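Long-range contacts in Arf-GAP domain and FG repeat-containing protein 1 (Homo sapiens, PDB 2OLM), which is required for vesicle docking or fusion in acrosome biogenesis and, in HIV-1 infection, serves as a cofactor of viral Rev that promotes RNA movement to the cytoplasm: residues 28-33 and 114-119; 90-95 and 121-126; 39-44 and 78-83. One frame throughout, in Å; residues are numbered along the deposited sequence. Where two conformers were deposited one is given.

In the fold
All three contacts lie within the zinc-binding Arf-GAP domain. Contact 1 joins the first zinc knuckle, between helix 3-20 and strand 38-40, to helix 109-121. Contact 2, centred about 11 Å away, ties the end of helix 84-92 to the loop that follows helix 109-121; E118 and R124 form a salt bridge between the two. Contact 3 packs strand 38-40 of the three-stranded antiparallel sheet and its turn on helix 74-82; its centre lies about 16 Å from that of contact 1 and 17 Å from that of contact 2, where V43 touches W92. Along the chain, contact 3 nests inside the loop of contact 1, whereas contacts 1 and 2 cross. Later helices thus bind the zinc module.

Contact 1: 28-33 and 114-119; sequences CFDCDQ and EFLQEK. With ZN (zinc ion), chain B.
A buried lysine ammonium lies over the face of F29 while its charge is met by D30, the two residues between the zinc-binding cysteines C28 and C31. K119 NZ stands 3.7 Å from the centroid of the F29 ring, 28° off the ring normal, in a cation-pi contact displaced toward the CE2 rim. The same nitrogen forms a salt bridge to D30 OD1 at 2.7 Å, approaching this oxygen on its anti side and 23° out of the carboxylate plane. K119 reaches this position with CG anti to its backbone N (chi1 -175°) and the rest of the chain extended. A water accepts from K119 NZ at 2.8 Å and donates to D30 O, so the ammonium is linked to the knuckle backbone as well as to its side chains. D30 OD1 also has a hydrogen bond with Y120 OH, a second grip that helps position the carboxylate. Such a setting would probably stabilise the charged forms of both D30 and K119. L116 crosses the D30 side chain at about a right angle, its CD2 3.8 Å from D30 CG. F115 brings CE2 to within 3.8 Å of D30 O.

The other side of the knuckle faces the metal. C28 SG and C31 SG bind zinc at 2.4 and 2.3 Å, and C48 and C51 complete the four-cysteine site. C28 SG also accepts a nearly straight N-H···S bond from C31 N, typical of zinc knuckles. Helix 109-121 packs against the metal loop, while F29 lies against helix 84-92, D30 touches V47 of strand 45-47, and L116 reaches S54 and L55 of helix 49-55.

Contact 2: 90-95 and 121-126; sequences QIWLGL and EKKRWY
Y126 turns its ring back along the end of helix 84-92, where CE1 meets I91 CG2 at 3.5 Å and lies over one face of W92, displaced toward the rim. The tyrosine CG is anti to its backbone N (chi1 178°), and its side chain runs beside those of I91 and W92. Its ring presents the CD1 edge to W92 CE3 at 3.7 Å, the two planes inclined at 56°. In the conformer given, K123 has an extended chain that carries CD over the centre of the Y126 ring and CE to 3.9 Å from W92 CZ3, so its aliphatic part packs against both aromatics.

Just beyond the helix end, L95 N donates to W125 O at 2.9 Å, from above the carbonyl plane, and Y126 CA makes a CH···O contact with I91 O at 3.3 Å. L95 CB and CG lie against the W125 carbonyl, with CD1 3.7 Å from Y126 O. W125 CB lies 3.6 Å from W92 O, and its CG is anti to the carbonyl carbon (chi1 -57°). W125 O belongs to a type I turn, K123 to Y126, that reverses the chain after helix 109-121.

The contact thus fastens the ends of two successive helices: W125 turns its ring toward F115 of helix 109-121, W92 meets Y120 of that helix, and I91 leans on A132 of helix 129-133.

Contact 3: 39-44 and 78-83; sequences VNMTVG and EFLQKH
M41 bends at both chi2 (-57°) and chi3 (-50°), bringing CE to 3.9 Å from F79 CD2, while F79 has CG anti to its backbone N (chi1 179°) and reaches toward the turn from helix 74-82. The meeting is a strand-turn-helix packing within the Arf-GAP zinc-finger module: strand 38-40 passes through an Asx turn, in which N40 OD1 accepts from T42 N, and the chain then enters strand 45-47. M41 SD lies 4.2 Å from L80 CD2, the two side chains crossing at about a right angle, and V39 CG1, in the conformer given, meets the other leucine branch, CD1, at 4.0 Å. L80 thus touches both the strand, through V39, and the turn, through M41 and G44, with M19 of helix 3-20 also against it.

G44 is where the backbones come closest. At positive phi, it brings its bare CA to 3.6 Å from F79 CE2 and its O to 3.6 Å from H83 CB. No hydrogen bond joins the two segments, though G44 shares a backbone one with G84, just past H83; the contact is mainly apolar, with backbone carbonyls lying against F79 and H83. H83, just past the helix end, is held over the F79 ring by its bond to F79 O: ND1 stands above the centre of that ring and donates at 2.8 Å, with the acceptor in the imidazole plane.

Contact 1: 28-33 and 114-119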
loop_
_atom_site.group_PDB
_atom_site.type_symbol
_atom_site.label_atom_id
_atom_site.label_comp_id
_atom_site.label_asym_id
_atom_site.label_seq_id
_atom_site.Cartn_x
_atom_site.Cartn_y
_atom_site.Cartn_z
ATOM N N CYS A 28 0.712 9.976 -14.258
ATOM C CA CYS A 28 0.908 8.966 -15.343
ATOM C C CYS A 28 2.051 9.419 -16.240
ATOM O O CYS A 28 2.041 10.533 -16.739
ATOM C CB CYS A 28 -0.350 8.824 -16.161
ATOM S SG CYS A 28 -0.137 7.712 -17.508
ATOM N N PHE A 29 3.015 8.528 -16.515
ATOM C CA PHE A 29 4.150 8.847 -17.390
ATOM C C PHE A 29 3.722 9.152 -18.819
ATOM O O PHE A 29 4.426 9.867 -19.520
ATOM C CB PHE A 29 5.125 7.701 -17.408
ATOM C CG PHE A 29 6.333 7.986 -18.215
ATOM C CD1 PHE A 29 7.122 9.064 -17.931
ATOM C CD2 PHE A 29 6.675 7.157 -19.281
ATOM C CE1 PHE A 29 8.205 9.388 -18.737
ATOM C CE2 PHE A 29 7.787 7.454 -20.063
ATOM C CZ PHE A 29 8.547 8.553 -19.778
ATOM N N ASP A 30 2.630 8.586 -19.294
ATOM C CA ASP A 30 2.237 8.731 -20.669
ATOM C C ASP A 30 1.283 9.866 -20.967
ATOM O O ASP A 30 1.436 10.553 -21.987
ATOM C CB ASP A 30 1.731 7.381 -21.253
ATOM C CG ASP A 30 2.842 6.359 -21.323
ATOM O OD1 ASP A 30 3.933 6.715 -21.887
ATOM O OD2 ASP A 30 2.659 5.240 -20.804
ATOM N N CYS A 31 0.294 10.075 -20.112
ATOM C CA CYS A 31 -0.635 11.202 -20.318
ATOM C C CYS A 31 -0.455 12.395 -19.395
ATOM O O CYS A 31 -0.984 13.483 -19.724
ATOM C CB CYS A 31 -2.092 10.732 -20.274
ATOM S SG CYS A 31 -2.715 10.285 -18.632
ATOM N N ASP A 32 0.212 12.218 -18.258
ATOM C CA ASP A 32 0.419 13.298 -17.282
ATOM C C ASP A 32 -0.892 13.885 -16.776
ATOM O O ASP A 32 -0.887 15.007 -16.252
ATOM C CB ASP A 32 1.295 14.413 -17.899
ATOM C CG ASP A 32 1.902 15.323 -16.856
ATOM O OD1 ASP A 32 2.463 14.815 -15.896
ATOM O OD2 ASP A 32 1.805 16.575 -17.014
ATOM N N GLN A 33 -1.994 13.146 -16.894
ATOM C CA GLN A 33 -3.333 13.732 -16.622
ATOM C C GLN A 33 -3.909 13.260 -15.328
ATOM O O GLN A 33 -4.859 13.865 -14.828
ATOM C CB GLN A 33 -4.343 13.380 -17.713
ATOM C CG GLN A 33 -4.136 14.050 -19.052
ATOM C CD GLN A 33 -5.346 13.937 -19.966
ATOM O OE1 GLN A 33 -5.953 12.869 -20.097
ATOM N NE2 GLN A 33 -5.686 15.035 -20.626
ATOM N N GLU A 114 -1.135 5.748 -31.683
ATOM C CA GLU A 114 -0.172 6.292 -32.627
ATOM C C GLU A 114 0.920 7.037 -31.851
ATOM O O GLU A 114 2.096 6.937 -32.181
ATOM C CB GLU A 114 -0.861 7.263 -33.617
ATOM N N PHE A 115 0.508 7.762 -30.814
ATOM C CA PHE A 115 1.451 8.502 -29.951
ATOM C C PHE A 115 2.402 7.570 -29.202
ATOM O O PHE A 115 3.613 7.768 -29.205
ATOM C CB PHE A 115 0.698 9.377 -28.981
ATOM C CG PHE A 115 1.587 9.994 -27.908
ATOM C CD1 PHE A 115 2.490 11.005 -28.215
ATOM C CD2 PHE A 115 1.512 9.574 -26.604
ATOM C CE1 PHE A 115 3.279 11.563 -27.233
ATOM C CE2 PHE A 115 2.329 10.124 -25.626
ATOM C CZ PHE A 115 3.211 11.132 -25.957
ATOM N N LEU A 116 1.870 6.519 -28.599
ATOM C CA LEU A 116 2.684 5.546 -27.892
ATOM C C LEU A 116 3.634 4.811 -28.861
ATOM O O LEU A 116 4.778 4.517 -28.514
ATOM C CB LEU A 116 1.815 4.560 -27.123
ATOM C CG LEU A 116 0.950 5.137 -26.040
ATOM C CD1 LEU A 116 0.012 4.016 -25.505
ATOM C CD2 LEU A 116 1.724 5.721 -24.947
ATOM N N GLN A 117 3.186 4.535 -30.082
ATOM C CA GLN A 117 4.091 4.016 -31.120
ATOM C C GLN A 117 5.241 4.966 -31.415
ATOM O O GLN A 117 6.387 4.539 -31.532
ATOM C CB GLN A 117 3.353 3.644 -32.393
ATOM C CG GLN A 117 2.472 2.435 -32.218
ATOM C CD GLN A 117 1.723 2.036 -33.468
ATOM O OE1 GLN A 117 1.226 0.911 -33.537
ATOM N NE2 GLN A 117 1.621 2.930 -34.444
ATOM N N GLU A 118 4.917 6.255 -31.554
ATOM C CA GLU A 118 5.981 7.233 -31.806
ATOM C C GLU A 118 6.928 7.311 -30.642
ATOM O O GLU A 118 8.129 7.427 -30.834
ATOM C CB GLU A 118 5.387 8.593 -32.165
ATOM C CG GLU A 118 4.884 8.601 -33.602
ATOM C CD GLU A 118 4.594 9.960 -34.134
ATOM O OE1 GLU A 118 4.491 10.916 -33.323
ATOM O OE2 GLU A 118 4.412 10.028 -35.371
ATOM N N LYS A 119 6.406 7.170 -29.432
ATOM C CA LYS A 119 7.214 7.327 -28.215
ATOM C C LYS A 119 8.181 6.149 -28.033
ATOM O O LYS A 119 9.373 6.329 -27.780
ATOM C CB LYS A 119 6.314 7.489 -26.980
ATOM C CG LYS A 119 7.003 7.764 -25.694
ATOM C CD LYS A 119 5.989 8.146 -24.609
ATOM C CE LYS A 119 6.635 8.374 -23.269
ATOM N NZ LYS A 119 5.649 8.808 -22.177
HETATM ZN ZN ZN B . -2.296 8.031 -18.508
HETATM O O HOH W 1 4.081 11.077 -22.773
#

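Contact 2: 90-95 and 121-126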
loop_
_atom_site.group_PDB
_atom_site.type_symbol
_atom_site.label_atom_id
_atom_site.label_comp_id
_atom_site.label_asym_id
_atom_site.label_seq_id
_atom_site.Cartn_x
_atom_site.Cartn_y
_atom_site.Cartn_z
ATOM N N GLN A 90 13.808 11.149 -19.111
ATOM C CA GLN A 90 15.081 11.508 -19.714
ATOM C C GLN A 90 15.413 10.643 -20.941
ATOM O O GLN A 90 16.170 11.071 -21.833
ATOM C CB GLN A 90 16.184 11.423 -18.674
ATOM C CG GLN A 90 15.986 12.411 -17.503
ATOM C CD GLN A 90 15.978 13.851 -17.965
ATOM O OE1 GLN A 90 16.709 14.207 -18.886
ATOM N NE2 GLN A 90 15.125 14.679 -17.363
ATOM N N ILE A 91 14.853 9.439 -20.999
ATOM C CA ILE A 91 15.067 8.489 -22.101
ATOM C C ILE A 91 13.991 8.689 -23.169
ATOM O O ILE A 91 14.245 9.227 -24.246
ATOM C CB ILE A 91 15.069 7.020 -21.569
ATOM C CG1 ILE A 91 16.240 6.845 -20.599
ATOM C CG2 ILE A 91 15.111 6.016 -22.740
ATOM C CD1 ILE A 91 16.112 5.587 -19.694
ATOM N N TRP A 92 12.777 8.308 -22.837
ATOM C CA TRP A 92 11.693 8.248 -23.816
ATOM C C TRP A 92 11.153 9.627 -24.242
ATOM O O TRP A 92 10.544 9.764 -25.309
ATOM C CB TRP A 92 10.547 7.359 -23.260
ATOM C CG TRP A 92 11.030 6.009 -22.927
ATOM C CD1 TRP A 92 11.311 5.527 -21.677
ATOM C CD2 TRP A 92 11.369 4.966 -23.848
ATOM N NE1 TRP A 92 11.824 4.246 -21.765
ATOM C CE2 TRP A 92 11.854 3.886 -23.088
ATOM C CE3 TRP A 92 11.296 4.841 -25.242
ATOM C CZ2 TRP A 92 12.307 2.691 -23.688
ATOM C CZ3 TRP A 92 11.694 3.655 -25.834
ATOM C CH2 TRP A 92 12.210 2.597 -25.047
ATOM N N LEU A 93 11.354 10.621 -23.372
ATOM C CA LEU A 93 10.938 11.978 -23.635
ATOM C C LEU A 93 12.162 12.911 -23.542
ATOM O O LEU A 93 11.998 14.118 -23.314
ATOM C CB LEU A 93 9.857 12.448 -22.638
ATOM C CG LEU A 93 8.565 11.660 -22.669
ATOM C CD1 LEU A 93 7.696 12.073 -21.496
ATOM C CD2 LEU A 93 7.853 11.811 -24.012
ATOM N N GLY A 94 13.368 12.404 -23.759
ATOM C CA GLY A 94 14.565 13.246 -23.605
ATOM C C GLY A 94 14.594 14.412 -24.549
ATOM O O GLY A 94 15.196 15.462 -24.221
ATOM N N LEU A 95 13.957 14.303 -25.704
ATOM C CA LEU A 95 13.905 15.402 -26.724
ATOM C C LEU A 95 12.562 16.125 -26.758
ATOM O O LEU A 95 12.375 17.052 -27.542
ATOM C CB LEU A 95 14.281 14.862 -28.130
ATOM C CG LEU A 95 15.577 14.088 -28.179
ATOM C CD1 LEU A 95 15.840 13.581 -29.619
ATOM C CD2 LEU A 95 16.765 14.927 -27.634
ATOM N N GLU A 121 8.229 2.906 -29.993
ATOM C CA GLU A 121 8.646 2.065 -31.132
ATOM C C GLU A 121 9.509 2.855 -32.109
ATOM O O GLU A 121 10.662 2.480 -32.403
ATOM C CB GLU A 121 7.439 1.435 -31.828
ATOM C CG GLU A 121 6.544 0.605 -30.907
ATOM C CD GLU A 121 5.406 -0.098 -31.596
ATOM O OE1 GLU A 121 5.217 0.094 -32.807
ATOM O OE2 GLU A 121 4.712 -0.856 -30.901
ATOM N N LYS A 122 8.964 3.980 -32.576
ATOM C CA LYS A 122 9.697 4.827 -33.514
ATOM C C LYS A 122 10.711 5.736 -32.809
ATOM O O LYS A 122 11.604 6.253 -33.469
ATOM C CB LYS A 122 8.733 5.639 -34.336
ATOM C CG LYS A 122 7.758 4.759 -35.145
ATOM C CD LYS A 122 6.759 5.556 -35.885
ATOM C CE LYS A 122 5.773 4.673 -36.624
ATOM N NZ LYS A 122 4.509 5.416 -36.895
ATOM N N LYS A 123 10.571 5.927 -31.492
ATOM C CA LYS A 123 11.559 6.652 -30.706
ATOM C C LYS A 123 11.722 8.095 -31.177
ATOM O O LYS A 123 12.846 8.610 -31.291
ATOM C CB LYS A 123 12.879 5.871 -30.695
ATOM C CG LYS A 123 12.781 4.709 -29.778
ATOM C CD LYS A 123 13.900 3.734 -29.953
ATOM C CE LYS A 123 13.750 2.620 -28.939
ATOM N NZ LYS A 123 14.739 1.546 -29.171
ATOM N N ARG A 124 10.616 8.760 -31.382
ATOM C CA ARG A 124 10.643 10.118 -31.906
ATOM C C ARG A 124 11.388 11.097 -30.972
ATOM O O ARG A 124 12.034 12.054 -31.484
ATOM C CB ARG A 124 9.226 10.608 -32.120
ATOM C CG ARG A 124 9.131 12.060 -32.600
ATOM C CD ARG A 124 7.753 12.330 -33.112
ATOM N NE ARG A 124 7.610 13.717 -33.545
ATOM C CZ ARG A 124 6.471 14.242 -33.967
ATOM N NH1 ARG A 124 5.399 13.476 -34.074
ATOM N NH2 ARG A 124 6.423 15.523 -34.325
ATOM N N TRP A 125 11.304 10.920 -29.660
ATOM C CA TRP A 125 11.853 11.898 -28.684
ATOM C C TRP A 125 12.938 11.288 -27.830
ATOM O O TRP A 125 13.195 11.737 -26.715
ATOM C CB TRP A 125 10.723 12.437 -27.767
ATOM C CG TRP A 125 9.606 13.056 -28.505
ATOM C CD1 TRP A 125 9.582 14.326 -29.059
ATOM C CD2 TRP A 125 8.317 12.478 -28.822
ATOM N NE1 TRP A 125 8.379 14.556 -29.671
ATOM C CE2 TRP A 125 7.587 13.431 -29.542
ATOM C CE3 TRP A 125 7.712 11.242 -28.539
ATOM C CZ2 TRP A 125 6.300 13.191 -30.005
ATOM C CZ3 TRP A 125 6.437 11.014 -29.005
ATOM C CH2 TRP A 125 5.743 11.982 -29.718
ATOM N N TYR A 126 13.573 10.226 -28.340
ATOM C CA TYR A 126 14.362 9.318 -27.531
ATOM C C TYR A 126 15.823 9.743 -27.400
ATOM O O TYR A 126 16.458 10.117 -28.402
ATOM C CB TYR A 126 14.287 7.947 -28.211
ATOM C CG TYR A 126 15.061 6.786 -27.609
ATOM C CD1 TYR A 126 14.501 5.996 -26.609
ATOM C CD2 TYR A 126 16.306 6.415 -28.097
ATOM C CE1 TYR A 126 15.181 4.910 -26.081
ATOM C CE2 TYR A 126 16.963 5.346 -27.605
ATOM C CZ TYR A 126 16.410 4.578 -26.593
ATOM O OH TYR A 126 17.078 3.455 -26.117
#

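Contact 3: 39-44 and 78-83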
loop_
_atom_site.group_PDB
_atom_site.type_symbol
_atom_site.label_atom_id
_atom_site.label_comp_id
_atom_site.label_asym_id
_atom_site.label_seq_id
_atom_site.Cartn_x
_atom_site.Cartn_y
_atom_site.Cartn_z
ATOM N N VAL A 39 2.004 -0.165 -12.840
ATOM C CA VAL A 39 3.391 -0.003 -13.303
ATOM C C VAL A 39 3.549 -0.695 -14.639
ATOM O O VAL A 39 3.019 -1.782 -14.895
ATOM C CB VAL A 39 4.461 -0.528 -12.344
ATOM C CG1 VAL A 39 4.569 0.374 -11.065
ATOM C CG2 VAL A 39 4.218 -1.985 -12.013
ATOM N N ASN A 40 4.262 -0.004 -15.532
ATOM C CA ASN A 40 4.639 -0.535 -16.817
ATOM C C ASN A 40 6.020 -1.112 -16.631
ATOM O O ASN A 40 7.017 -0.390 -16.590
ATOM C CB ASN A 40 4.618 0.519 -17.893
ATOM C CG ASN A 40 5.103 0.024 -19.204
ATOM O OD1 ASN A 40 5.538 -1.108 -19.280
ATOM N ND2 ASN A 40 5.033 0.865 -20.259
ATOM N N MET A 41 6.076 -2.429 -16.435
ATOM C CA MET A 41 7.327 -3.144 -16.191
ATOM C C MET A 41 8.248 -3.230 -17.387
ATOM O O MET A 41 9.429 -3.469 -17.232
ATOM C CB MET A 41 7.022 -4.583 -15.686
ATOM C CG MET A 41 6.539 -4.624 -14.207
ATOM S SD MET A 41 7.678 -3.874 -13.015
ATOM C CE MET A 41 9.165 -4.634 -13.427
ATOM N N THR A 42 7.721 -3.017 -18.574
ATOM C CA THR A 42 8.537 -2.993 -19.782
ATOM C C THR A 42 9.551 -1.878 -19.759
ATOM O O THR A 42 10.708 -2.084 -20.146
ATOM C CB THR A 42 7.634 -2.929 -21.031
ATOM O OG1 THR A 42 6.837 -4.119 -21.112
ATOM C CG2 THR A 42 8.445 -2.734 -22.323
ATOM N N VAL A 43 9.146 -0.677 -19.299
ATOM C CA VAL A 43 10.052 0.444 -19.228
ATOM C C VAL A 43 10.344 0.960 -17.824
ATOM O O VAL A 43 11.284 1.753 -17.653
ATOM C CB VAL A 43 9.616 1.632 -20.086
ATOM C CG1 VAL A 43 9.469 1.206 -21.561
ATOM C CG2 VAL A 43 8.337 2.291 -19.569
ATOM N N GLY A 44 9.586 0.508 -16.810
ATOM C CA GLY A 44 9.809 0.966 -15.436
ATOM C C GLY A 44 9.104 2.250 -15.064
ATOM O O GLY A 44 9.661 3.068 -14.322
ATOM N N GLU A 78 13.335 -3.499 -7.313
ATOM C CA GLU A 78 14.645 -2.893 -7.569
ATOM C C GLU A 78 14.770 -2.308 -8.969
ATOM O O GLU A 78 15.366 -1.249 -9.149
ATOM C CB GLU A 78 15.761 -3.876 -7.309
ATOM C CG GLU A 78 15.860 -4.241 -5.816
ATOM C CD GLU A 78 16.965 -5.162 -5.460
ATOM O OE1 GLU A 78 17.682 -5.638 -6.352
ATOM O OE2 GLU A 78 17.113 -5.423 -4.263
ATOM N N PHE A 79 14.170 -2.966 -9.954
ATOM C CA PHE A 79 14.129 -2.385 -11.285
ATOM C C PHE A 79 13.428 -1.037 -11.273
ATOM O O PHE A 79 13.859 -0.065 -11.858
ATOM C CB PHE A 79 13.430 -3.363 -12.252
ATOM C CG PHE A 79 13.329 -2.843 -13.652
ATOM C CD1 PHE A 79 14.456 -2.872 -14.464
ATOM C CD2 PHE A 79 12.163 -2.268 -14.141
ATOM C CE1 PHE A 79 14.419 -2.397 -15.761
ATOM C CE2 PHE A 79 12.143 -1.771 -15.465
ATOM C CZ PHE A 79 13.298 -1.839 -16.242
ATOM N N LEU A 80 12.288 -0.976 -10.604
ATOM C CA LEU A 80 11.536 0.258 -10.513
ATOM C C LEU A 80 12.313 1.364 -9.789
ATOM O O LEU A 80 12.232 2.515 -10.154
ATOM C CB LEU A 80 10.202 0.005 -9.807
ATOM C CG LEU A 80 9.178 -0.785 -10.599
ATOM C CD1 LEU A 80 7.997 -1.258 -9.730
ATOM C CD2 LEU A 80 8.671 -0.014 -11.810
ATOM N N GLN A 81 13.062 0.982 -8.760
ATOM C CA GLN A 81 13.885 1.951 -8.023
ATOM C C GLN A 81 14.933 2.573 -8.921
ATOM O O GLN A 81 15.274 3.736 -8.750
ATOM C CB GLN A 81 14.572 1.284 -6.848
ATOM C CG GLN A 81 13.589 0.972 -5.736
ATOM C CD GLN A 81 14.265 0.328 -4.559
ATOM O OE1 GLN A 81 15.230 -0.440 -4.720
ATOM N NE2 GLN A 81 13.775 0.624 -3.359
ATOM N N LYS A 82 15.451 1.791 -9.867
ATOM C CA LYS A 82 16.463 2.282 -10.822
ATOM C C LYS A 82 15.850 3.016 -12.008
ATOM O O LYS A 82 16.575 3.623 -12.816
ATOM C CB LYS A 82 17.299 1.117 -11.330
ATOM C CG LYS A 82 18.147 0.506 -10.262
ATOM C CD LYS A 82 19.023 -0.610 -10.835
ATOM C CE LYS A 82 19.726 -1.394 -9.732
ATOM N NZ LYS A 82 18.944 -2.585 -9.259
ATOM N N HIS A 83 14.525 2.950 -12.136
ATOM C CA HIS A 83 13.799 3.599 -13.212
ATOM C C HIS A 83 12.804 4.596 -12.626
ATOM O O HIS A 83 13.243 5.528 -11.934
ATOM C CB HIS A 83 13.202 2.537 -14.168
ATOM C CG HIS A 83 14.249 1.778 -14.891
ATOM N ND1 HIS A 83 14.944 0.746 -14.307
ATOM C CD2 HIS A 83 14.826 2.005 -16.095
ATOM C CE1 HIS A 83 15.858 0.313 -15.167
ATOM N NE2 HIS A 83 15.817 1.076 -16.244
#